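Digeranylgeranylglycerophospholipid reductase (Sulfolobus acidocaldarius, PDB 4OPD) catalyses the FAD-dependent hydrogenation of the isoprenoid double bonds of digeranylgeranylglycerophospholipids, giving the saturated archaeol lipids of archaeal membranes. Local coordinates at residues 83-88 with 366-371; 183-188 with 267-272; 293-298 with 346-351. All coordinates share one frame; numbering follows the deposited sequence. Where two conformers were deposited one is given.

Contact 1 of 3, residues 83-88 with 366-371; sequences DMQTVW and GMKKKI. With GRG (geranylgeranyl diphosphate), chain F.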
# COMPACT_ATOMS: atom_id res chain seq x y z
N ASP A 83 22.01 -1.60 15.14
CA ASP A 83 22.66 -1.85 16.43
C ASP A 83 21.87 -1.28 17.62
O ASP A 83 22.31 -1.39 18.77
CB ASP A 83 24.11 -1.31 16.44
CG ASP A 83 24.20 0.20 16.20
OD1 ASP A 83 23.20 0.93 16.33
OD2 ASP A 83 25.33 0.67 15.91
N MET A 84 20.72 -0.68 17.32
CA MET A 84 19.80 -0.07 18.29
C MET A 84 20.43 1.06 19.10
O MET A 84 19.85 1.56 20.07
CB MET A 84 19.24 -1.15 19.23
CG MET A 84 18.36 -2.16 18.50
SD MET A 84 17.57 -3.32 19.63
CE MET A 84 16.48 -4.22 18.55
N GLN A 85 21.61 1.52 18.67
CA GLN A 85 22.27 2.61 19.38
C GLN A 85 21.78 3.98 18.93
O GLN A 85 21.98 4.99 19.62
CB GLN A 85 23.78 2.52 19.20
CG GLN A 85 24.38 1.25 19.78
CD GLN A 85 25.89 1.20 19.61
OE1 GLN A 85 26.55 2.24 19.55
NE2 GLN A 85 26.43 -0.00 19.54
N THR A 86 21.12 4.03 17.78
CA THR A 86 20.58 5.30 17.31
C THR A 86 19.09 5.20 17.03
O THR A 86 18.66 4.38 16.23
CB THR A 86 21.28 5.76 16.03
OG1 THR A 86 22.68 5.85 16.27
CG2 THR A 86 20.76 7.12 15.63
N VAL A 87 18.31 6.06 17.68
CA VAL A 87 16.86 6.08 17.47
C VAL A 87 16.41 7.44 16.97
O VAL A 87 16.70 8.45 17.60
CB VAL A 87 16.09 5.75 18.76
CG1 VAL A 87 14.58 5.88 18.53
CG2 VAL A 87 16.46 4.37 19.24
N TRP A 88 15.72 7.46 15.84
CA TRP A 88 15.17 8.70 15.31
C TRP A 88 13.68 8.76 15.58
O TRP A 88 12.97 7.78 15.37
CB TRP A 88 15.43 8.82 13.81
CG TRP A 88 16.85 9.17 13.48
CD1 TRP A 88 17.82 9.59 14.34
CD2 TRP A 88 17.44 9.12 12.18
NE1 TRP A 88 19.00 9.81 13.65
CE2 TRP A 88 18.79 9.53 12.32
CE3 TRP A 88 16.97 8.78 10.91
CZ2 TRP A 88 19.66 9.60 11.25
CZ3 TRP A 88 17.84 8.85 9.84
CH2 TRP A 88 19.17 9.26 10.02
N GLY A 366 25.44 5.77 9.16
CA GLY A 366 24.69 6.91 8.66
C GLY A 366 23.81 7.50 9.74
O GLY A 366 23.77 8.72 9.94
N MET A 367 23.11 6.65 10.47
CA MET A 367 22.24 7.13 11.53
C MET A 367 23.05 7.75 12.67
O MET A 367 22.71 8.83 13.15
CB MET A 367 21.34 6.00 12.04
CG MET A 367 20.29 5.61 11.02
SD MET A 367 19.02 4.48 11.59
CE MET A 367 18.18 5.45 12.85
N LYS A 368 24.14 7.10 13.08
CA LYS A 368 24.94 7.62 14.21
C LYS A 368 25.60 8.95 13.88
O LYS A 368 25.65 9.85 14.73
CB LYS A 368 25.99 6.61 14.64
CG LYS A 368 26.98 7.14 15.67
CD LYS A 368 27.72 6.00 16.35
CE LYS A 368 26.83 5.29 17.36
NZ LYS A 368 27.48 4.06 17.88
N LYS A 369 26.10 9.08 12.64
CA LYS A 369 26.74 10.32 12.19
C LYS A 369 25.74 11.41 11.80
O LYS A 369 26.14 12.48 11.36
CB LYS A 369 27.67 10.05 11.00
CG LYS A 369 28.85 9.15 11.30
CD LYS A 369 29.86 9.81 12.23
CE LYS A 369 31.02 8.87 12.55
NZ LYS A 369 32.14 9.53 13.29
N LYS A 370 24.44 11.13 11.95
CA LYS A 370 23.38 12.09 11.65
C LYS A 370 23.43 12.56 10.20
O LYS A 370 23.35 13.75 9.90
CB LYS A 370 23.47 13.31 12.58
CG LYS A 370 23.05 13.02 14.01
CD LYS A 370 21.60 12.51 14.07
CE LYS A 370 20.63 13.52 13.46
NZ LYS A 370 19.21 13.17 13.73
N ILE A 371 23.54 11.59 9.30
CA ILE A 371 23.62 11.83 7.87
C ILE A 371 22.46 12.72 7.38
O ILE A 371 22.62 13.49 6.43
CB ILE A 371 23.65 10.47 7.13
CG1 ILE A 371 24.08 10.63 5.68
CG2 ILE A 371 22.30 9.73 7.26
CD1 ILE A 371 24.18 9.30 4.97
C20 GRG F . 19.23 6.75 7.26
C19 GRG F . 21.12 5.19 6.35
C18 GRG F . 20.29 6.44 6.22
C17 GRG F . 20.48 7.30 5.20
C16 GRG F . 19.67 8.57 5.08
C14 GRG F . 19.15 11.07 2.56
C13 GRG F . 18.50 9.92 3.30
C15 GRG F . 19.30 8.69 3.63
C12 GRG F . 17.18 9.96 3.61
C11 GRG F . 16.30 11.14 3.24
C9 GRG F . 15.68 10.81 1.89
C8 GRG F . 14.24 10.33 2.05
C10 GRG F . 13.38 10.25 0.81
C7 GRG F . 13.74 9.98 3.26
C6 GRG F . 12.30 9.56 3.52
C5 GRG F . 11.92 8.15 3.16
C3 GRG F . 10.54 7.91 3.73
C4 GRG F . 10.37 7.80 5.23
C2 GRG F . 9.46 7.78 2.94
C1 GRG F . 8.09 7.50 3.55
O1 GRG F . 7.05 8.02 2.76
O HOH W 1 26.90 2.76 15.48

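Contact 2 of 3, residues 183-188 with 267-272; sequences ADVAYR and GALVPT. With FDA (dihydroflavine-adenine dinucleotide), chain C.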
# COMPACT_ATOMS: atom_id res chain seq x y z
N ALA A 183 7.97 -6.75 -4.25
CA ALA A 183 7.03 -6.96 -3.16
C ALA A 183 7.75 -7.55 -1.97
O ALA A 183 8.86 -8.09 -2.10
CB ALA A 183 5.90 -7.88 -3.61
N ASP A 184 7.13 -7.43 -0.80
CA ASP A 184 7.60 -8.05 0.44
C ASP A 184 6.67 -9.17 0.87
O ASP A 184 5.47 -9.13 0.56
CB ASP A 184 7.64 -7.05 1.59
CG ASP A 184 8.75 -6.04 1.46
OD1 ASP A 184 9.60 -6.19 0.57
OD2 ASP A 184 8.75 -5.12 2.31
N VAL A 185 7.20 -10.13 1.61
CA VAL A 185 6.30 -11.00 2.35
C VAL A 185 6.41 -10.45 3.76
O VAL A 185 7.48 -10.04 4.20
CB VAL A 185 6.68 -12.50 2.27
CG1 VAL A 185 8.06 -12.74 2.74
CG2 VAL A 185 5.69 -13.35 3.10
N ALA A 186 5.28 -10.39 4.44
CA ALA A 186 5.26 -9.80 5.77
C ALA A 186 4.37 -10.64 6.67
O ALA A 186 3.41 -11.25 6.20
CB ALA A 186 4.77 -8.34 5.70
N TYR A 187 4.72 -10.71 7.95
CA TYR A 187 4.02 -11.57 8.89
C TYR A 187 3.92 -10.85 10.22
O TYR A 187 4.86 -10.16 10.61
CB TYR A 187 4.76 -12.90 9.03
CG TYR A 187 4.25 -13.78 10.14
CD1 TYR A 187 3.18 -14.65 9.93
CD2 TYR A 187 4.84 -13.76 11.40
CE1 TYR A 187 2.70 -15.47 10.96
CE2 TYR A 187 4.38 -14.57 12.42
CZ TYR A 187 3.31 -15.42 12.20
OH TYR A 187 2.85 -16.22 13.23
N ARG A 188 2.78 -10.99 10.90
CA ARG A 188 2.61 -10.38 12.22
C ARG A 188 1.78 -11.22 13.17
O ARG A 188 0.94 -12.02 12.73
CB ARG A 188 1.97 -8.98 12.09
CG ARG A 188 0.50 -8.96 11.68
CD ARG A 188 -0.45 -9.10 12.89
NE ARG A 188 -1.86 -9.04 12.51
CZ ARG A 188 -2.54 -10.03 11.94
NH1 ARG A 188 -1.95 -11.19 11.66
NH2 ARG A 188 -3.83 -9.86 11.65
N GLY A 267 0.27 -13.94 7.82
CA GLY A 267 1.11 -13.17 6.91
C GLY A 267 0.45 -12.99 5.56
O GLY A 267 -0.60 -13.59 5.30
N ALA A 268 1.06 -12.17 4.71
CA ALA A 268 0.55 -11.92 3.36
C ALA A 268 1.57 -11.15 2.57
O ALA A 268 2.59 -10.72 3.12
CB ALA A 268 -0.78 -11.15 3.42
N LEU A 269 1.33 -10.98 1.28
CA LEU A 269 2.26 -10.24 0.44
C LEU A 269 1.86 -8.77 0.36
O LEU A 269 0.68 -8.44 0.48
CB LEU A 269 2.34 -10.86 -0.95
CG LEU A 269 2.75 -12.34 -0.88
CD1 LEU A 269 3.08 -12.90 -2.23
CD2 LEU A 269 3.93 -12.54 0.04
N VAL A 270 2.84 -7.90 0.18
CA VAL A 270 2.56 -6.48 0.03
C VAL A 270 3.47 -5.90 -1.07
O VAL A 270 4.69 -6.01 -1.01
CB VAL A 270 2.73 -5.74 1.39
CG1 VAL A 270 4.13 -5.93 1.95
CG2 VAL A 270 2.37 -4.27 1.28
N PRO A 271 2.85 -5.30 -2.10
CA PRO A 271 3.62 -4.64 -3.16
C PRO A 271 4.44 -3.46 -2.63
O PRO A 271 4.01 -2.81 -1.67
CB PRO A 271 2.53 -4.15 -4.13
CG PRO A 271 1.29 -4.10 -3.36
CD PRO A 271 1.40 -5.18 -2.30
N THR A 272 5.61 -3.22 -3.20
CA THR A 272 6.47 -2.12 -2.75
C THR A 272 7.05 -1.39 -3.95
O THR A 272 8.27 -1.23 -4.06
CB THR A 272 7.64 -2.59 -1.88
OG1 THR A 272 8.49 -3.45 -2.64
CG2 THR A 272 7.12 -3.32 -0.63
PA FDA C . -7.12 -6.23 0.82
O1A FDA C . -6.34 -7.43 0.50
O2A FDA C . -7.15 -5.72 2.27
O5B FDA C . -8.61 -6.55 0.40
C5B FDA C . -8.86 -7.30 -0.80
C4B FDA C . -10.23 -7.93 -0.68
O4B FDA C . -10.63 -8.46 -1.96
C3B FDA C . -10.32 -9.09 0.32
O3B FDA C . -11.31 -8.78 1.31
C2B FDA C . -10.63 -10.32 -0.55
O2B FDA C . -11.54 -11.21 0.09
C1B FDA C . -11.30 -9.68 -1.76
N9A FDA C . -11.22 -10.42 -3.02
C8A FDA C . -10.08 -10.83 -3.66
N7A FDA C . -10.30 -11.41 -4.82
C5A FDA C . -11.68 -11.40 -4.94
C6A FDA C . -12.56 -11.86 -5.94
N6A FDA C . -12.15 -12.42 -7.08
N1A FDA C . -13.88 -11.68 -5.74
C2A FDA C . -14.30 -11.10 -4.62
N3A FDA C . -13.57 -10.60 -3.62
C4A FDA C . -12.26 -10.78 -3.84
N1 FDA C . -0.56 -0.78 5.59
C2 FDA C . -0.67 0.31 6.43
O2 FDA C . -1.11 1.38 6.03
N3 FDA C . -0.30 0.13 7.73
C4 FDA C . 0.31 -0.99 8.28
O4 FDA C . 0.42 -1.10 9.50
C4X FDA C . 0.57 -1.99 7.33
N5 FDA C . 1.21 -3.11 7.74
C5X FDA C . 1.14 -4.27 6.99
C6 FDA C . 1.52 -5.49 7.53
C7 FDA C . 1.42 -6.67 6.80
C7M FDA C . 1.79 -7.97 7.45
C8 FDA C . 0.96 -6.62 5.48
C8M FDA C . 0.81 -7.89 4.68
C9 FDA C . 0.58 -5.40 4.93
C9A FDA C . 0.66 -4.22 5.68
N10 FDA C . 0.25 -2.97 5.17
C10 FDA C . 0.08 -1.91 6.04
C1' FDA C . -0.32 -2.85 3.81
C2' FDA C . -1.86 -2.80 3.87
O2' FDA C . -2.36 -3.76 4.80
C3' FDA C . -2.46 -3.04 2.49
O3' FDA C . -1.84 -2.14 1.58
C4' FDA C . -3.96 -2.75 2.41
O4' FDA C . -4.69 -3.40 3.45
C5' FDA C . -4.55 -3.12 1.06
O5' FDA C . -5.99 -2.97 1.08
P FDA C . -6.84 -3.49 -0.15
O1P FDA C . -8.27 -3.14 0.06
O2P FDA C . -6.25 -3.00 -1.47
O3P FDA C . -6.61 -5.05 -0.15
O HOH W 2 10.73 -5.06 -1.91

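Contact 3 of 3, residues 293-298 with 346-351; sequences TVNPVH and ASLDIF. With GRG (geranylgeranyl diphosphate), chain F; GRG (geranylgeranyl diphosphate), chain E.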
# COMPACT_ATOMS: atom_id res chain seq x y z
N THR A 293 -0.65 0.31 -4.83
CA THR A 293 -0.70 1.64 -4.23
C THR A 293 0.14 1.80 -2.94
O THR A 293 0.15 2.87 -2.35
CB THR A 293 -2.16 2.03 -3.93
OG1 THR A 293 -2.83 0.95 -3.27
CG2 THR A 293 -2.89 2.34 -5.23
N VAL A 294 0.88 0.77 -2.56
CA VAL A 294 1.59 0.79 -1.28
C VAL A 294 2.85 1.64 -1.35
O VAL A 294 3.55 1.61 -2.34
CB VAL A 294 1.96 -0.63 -0.85
CG1 VAL A 294 2.71 -0.63 0.45
CG2 VAL A 294 0.71 -1.48 -0.75
N ASN A 295 3.10 2.41 -0.29
CA ASN A 295 4.33 3.19 -0.14
C ASN A 295 5.57 2.29 -0.22
O ASN A 295 5.77 1.43 0.65
CB ASN A 295 4.29 3.93 1.21
CG ASN A 295 5.45 4.88 1.40
OD1 ASN A 295 6.61 4.48 1.36
ND2 ASN A 295 5.14 6.15 1.58
N PRO A 296 6.42 2.47 -1.24
CA PRO A 296 7.53 1.52 -1.40
C PRO A 296 8.55 1.52 -0.26
O PRO A 296 9.31 0.55 -0.13
CB PRO A 296 8.18 1.98 -2.71
CG PRO A 296 7.06 2.65 -3.46
CD PRO A 296 6.33 3.40 -2.39
N VAL A 297 8.59 2.57 0.55
CA VAL A 297 9.64 2.65 1.56
C VAL A 297 9.17 2.15 2.91
O VAL A 297 9.86 1.33 3.52
CB VAL A 297 10.19 4.08 1.69
CG1 VAL A 297 10.97 4.25 3.00
CG2 VAL A 297 11.10 4.39 0.52
N HIS A 298 8.01 2.60 3.38
CA HIS A 298 7.54 2.10 4.67
C HIS A 298 6.44 1.03 4.57
O HIS A 298 6.05 0.45 5.59
CB HIS A 298 7.10 3.25 5.60
CG HIS A 298 5.96 4.09 5.11
ND1 HIS A 298 4.75 3.57 4.71
CD2 HIS A 298 5.82 5.44 5.07
CE1 HIS A 298 3.93 4.56 4.40
NE2 HIS A 298 4.55 5.70 4.62
N ALA A 346 6.57 6.75 -6.86
CA ALA A 346 7.58 6.49 -7.89
C ALA A 346 8.97 6.93 -7.43
O ALA A 346 9.96 6.23 -7.62
CB ALA A 346 7.20 7.20 -9.19
N SER A 347 9.03 8.11 -6.83
CA SER A 347 10.27 8.60 -6.24
C SER A 347 10.77 7.61 -5.18
O SER A 347 11.95 7.27 -5.11
CB SER A 347 10.04 9.98 -5.64
OG SER A 347 11.24 10.57 -5.21
N LEU A 348 9.85 7.13 -4.35
CA LEU A 348 10.24 6.24 -3.26
C LEU A 348 10.57 4.83 -3.73
O LEU A 348 11.23 4.08 -3.01
CB LEU A 348 9.15 6.20 -2.21
CG LEU A 348 8.95 7.50 -1.42
CD1 LEU A 348 7.75 7.34 -0.50
CD2 LEU A 348 10.21 7.89 -0.64
N ASP A 349 10.09 4.46 -4.92
CA ASP A 349 10.45 3.20 -5.56
C ASP A 349 11.96 3.18 -5.81
O ASP A 349 12.64 2.20 -5.55
CB ASP A 349 9.65 3.02 -6.88
CG ASP A 349 9.65 1.58 -7.40
OD1 ASP A 349 10.48 0.76 -6.96
OD2 ASP A 349 8.80 1.25 -8.27
N ILE A 350 12.49 4.29 -6.30
CA ILE A 350 13.93 4.44 -6.47
C ILE A 350 14.64 4.34 -5.13
O ILE A 350 15.60 3.58 -4.96
CB ILE A 350 14.30 5.78 -7.13
CG1 ILE A 350 13.77 5.81 -8.57
CG2 ILE A 350 15.81 5.98 -7.15
CD1 ILE A 350 14.54 4.91 -9.49
N PHE A 351 14.16 5.12 -4.17
CA PHE A 351 14.84 5.24 -2.88
C PHE A 351 14.86 3.88 -2.18
O PHE A 351 15.87 3.51 -1.61
CB PHE A 351 14.19 6.32 -2.01
CG PHE A 351 15.00 6.71 -0.81
CD1 PHE A 351 16.22 7.35 -0.97
CD2 PHE A 351 14.55 6.46 0.47
CE1 PHE A 351 16.98 7.72 0.12
CE2 PHE A 351 15.31 6.82 1.57
CZ PHE A 351 16.52 7.45 1.39
C20 GRG F . 19.23 6.75 7.26
C19 GRG F . 21.12 5.19 6.35
C18 GRG F . 20.29 6.44 6.22
C17 GRG F . 20.48 7.30 5.20
C16 GRG F . 19.67 8.57 5.08
C14 GRG F . 19.15 11.07 2.56
C13 GRG F . 18.50 9.92 3.30
C15 GRG F . 19.30 8.69 3.63
C12 GRG F . 17.18 9.96 3.61
C11 GRG F . 16.30 11.14 3.24
C9 GRG F . 15.68 10.81 1.89
C8 GRG F . 14.24 10.33 2.05
C10 GRG F . 13.38 10.25 0.81
C7 GRG F . 13.74 9.98 3.26
C6 GRG F . 12.30 9.56 3.52
C5 GRG F . 11.92 8.15 3.16
C3 GRG F . 10.54 7.91 3.73
C4 GRG F . 10.37 7.80 5.23
C2 GRG F . 9.46 7.78 2.94
C1 GRG F . 8.09 7.50 3.55
O1 GRG F . 7.05 8.02 2.76
C20 GRG E . 12.77 -0.65 3.62
C19 GRG E . 15.26 -1.18 4.15
C18 GRG E . 13.96 -0.52 4.55
C17 GRG E . 13.89 0.19 5.71
C16 GRG E . 12.66 0.89 6.27
C14 GRG E . 13.28 4.26 6.73
C13 GRG E . 12.09 3.36 6.51
C15 GRG E . 12.24 2.16 5.58
C12 GRG E . 10.91 3.66 7.10
C11 GRG E . 10.81 4.89 8.00
C9 GRG E . 9.41 5.09 8.57
C8 GRG E . 8.94 6.53 8.44
C10 GRG E . 9.86 7.65 8.85
C7 GRG E . 7.71 6.81 7.96
C6 GRG E . 7.20 8.24 7.78
C5 GRG E . 6.00 8.56 8.63
C3 GRG E . 4.66 8.16 8.03
C4 GRG E . 4.23 6.72 8.04
C2 GRG E . 3.83 9.11 7.52
C1 GRG E . 2.44 8.83 6.94
O1 GRG E . 2.40 7.89 5.90
PA GRG E . 1.89 8.34 4.47
O1A GRG E . 3.07 8.27 3.54
O3A GRG E . 1.35 9.82 4.51
O2A GRG E . 0.81 7.41 3.97

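Contact 1 of 3, residues 83-88 with 366-371
M367 lays its terminal methyl over one face of the W88 indole. Its CE sits 4.0 Å from the centroid of the five-membered ring, 19° off the ring normal, a CH-pi contact. The sulfur makes a Met-aromatic contact, with SD 4.8 Å from the centroid of the six-membered ring. M367 bends at its last torsion (chi3 64°), which brings the methyl onto the indole and also near the backbone O of T86. The six-membered ring also lies against the M367 backbone, with W88 CZ2 3.6 Å from M367 CA. I371 CG2 meets the rim of the same ring near its plane. This ring reaches a geranylgeranyl chain too, with W88 CZ3 3.6 Å from C20 of the ligand. I371 CG2 touches C16 of that chain.

T86 packs alongside the last helical turn. Its CG2 lies against M367 CB, and OG1 comes close to K368 CA. K370, with positive phi, leaves the helix in a Schellman motif. Its aliphatic chain then runs past the indole in the opposite direction, with K370 CD 3.8 Å from W88 NE1.

The polar edge is built round K368. Its NZ donates to Q85 OE1 at 2.6 Å. The donor stands above the carbonyl plane, 37° out of it, not on a lone pair. A water accepts from the same NZ and donates to D83 OD2. OD1 of D83 accepts from Q85 N in an Asx turn and also bonds to S81.

The contact thus joins the start of strand 87-97 to the end of helix 360-368. It is apolar beside the isoprenoid and polar at the other end. D83 probably helps to balance the charge of K368 through the water.

Contact 2 of 3, residues 183-188 with 267-272
One edge of the eight-stranded mixed sheet lies here, in the geranylgeranyl reductase catalytic domain, where outermost strand 261-271 pairs antiparallel with strand 183-193 beside the flavin. A183 and P271, V185 and L269, and Y187 and G267 are non-hydrogen-bonded pairs. D184 with V270 and A186 with A268 are the hydrogen-bonded pairs. The short strand axes run at 153° to each other.

Four backbone bonds hold the ladder. D184 N gives to V270 O at 2.8 Å, and V270 N returns to D184 O. A186 N and A268 O, and A268 N and A186 O, form the second couple; both of these bonds come nearly along the C=O axis. L269 CA adds a CA-H...O contact to D184 O.

On the face of V185 and L269, L269 CD2 reaches V185 CB at 3.5 Å. The two side chains cross obliquely. V185 and Y187 also pack on I242 of helix 242-253. Y187 OH hydrogen-bonds E189 OE2.

The other face carries A186, A268 and V270, and it meets the cofactor. A186 CB lies 3.5 Å from the flavin methyl C7M, and A268 CB lies 3.8 Å from C8M. V270 points CG2 toward the ribityl chain, 4.0 Å from C1' of the flavin. The short side chains of A186 and A268 are consistent with the close approach of the dimethylbenzene end. V270 CG1 turns back to D184 CB at 3.7 Å.

Past the last pair, T272 CG2 packs against the D184 carboxylate, the two side chains crossing at about a right angle. T272 OG1 sits between its backbone N and carbonyl carbon (chi1 63°), which puts CG2 anti to the carbonyl carbon and against D184. A water closes this end: it donates to D184 OD1 and lies 2.9 Å from T272 OG1.

Contact 3 of 3, residues 293-298 with 346-351
An irregular loop, 293-298, passes over one side of helix 332-355, with the CA atoms of P296 and D349 5.4 Å apart. N295 OD1 accepts from V297 N in the carbonyl plane, an Asx turn, and from H298 N well above that plane, which completes an Asx motif.

L348 is the main partner. The P296 and L348 side chains cross at about a right angle, CD against CB, and P296 CB lies by L348 O. V297 CG2 packs on L348 CD2 at 3.8 Å, and also meets the edge of the F351 ring. L348 CD1 touches the N295 amide. The D349 carboxylate forms salt bridges with R274 through OD2 and with R352 and R353 through OD1.

The same residues line the isoprenoid pocket. F351 is swung out with CG anti to its backbone N (chi1 -167°), and one ring face meets C8 of a geranylgeranyl chain. N295 ND2 donates to O1 of this ligand at 2.9 Å, and to Y341 OH. The N295 CG lies over the centre of the H298 ring. H298, a phospholipid-binding residue, gives NE2 at its ring edge to phosphate oxygen O1A of a second ligand, at 3.2 Å and 159°.

Overall arrangement
Contacts 2 and 3 lie near the middle of the molecule, with centres about 14 Å apart, and they touch. V294 of the loop packs on V270 and P271, and P296 meets T272. Contact 1 lies further out, its centre about 26 Å from that of contact 2 and about 22 Å from that of contact 3. Contacts 1 and 2 reach the same eight-stranded sheet, contact 2 at an outermost strand, 261-271. Contacts 1 and 3 use successive helices, 360-368 and 332-355, and both touch one geranylgeranyl chain. Along the sequence contact 1 spans the other two, which follow in series. The flavin, a ligand phosphate and the isoprenoid chains are thus met by segments distant in sequence.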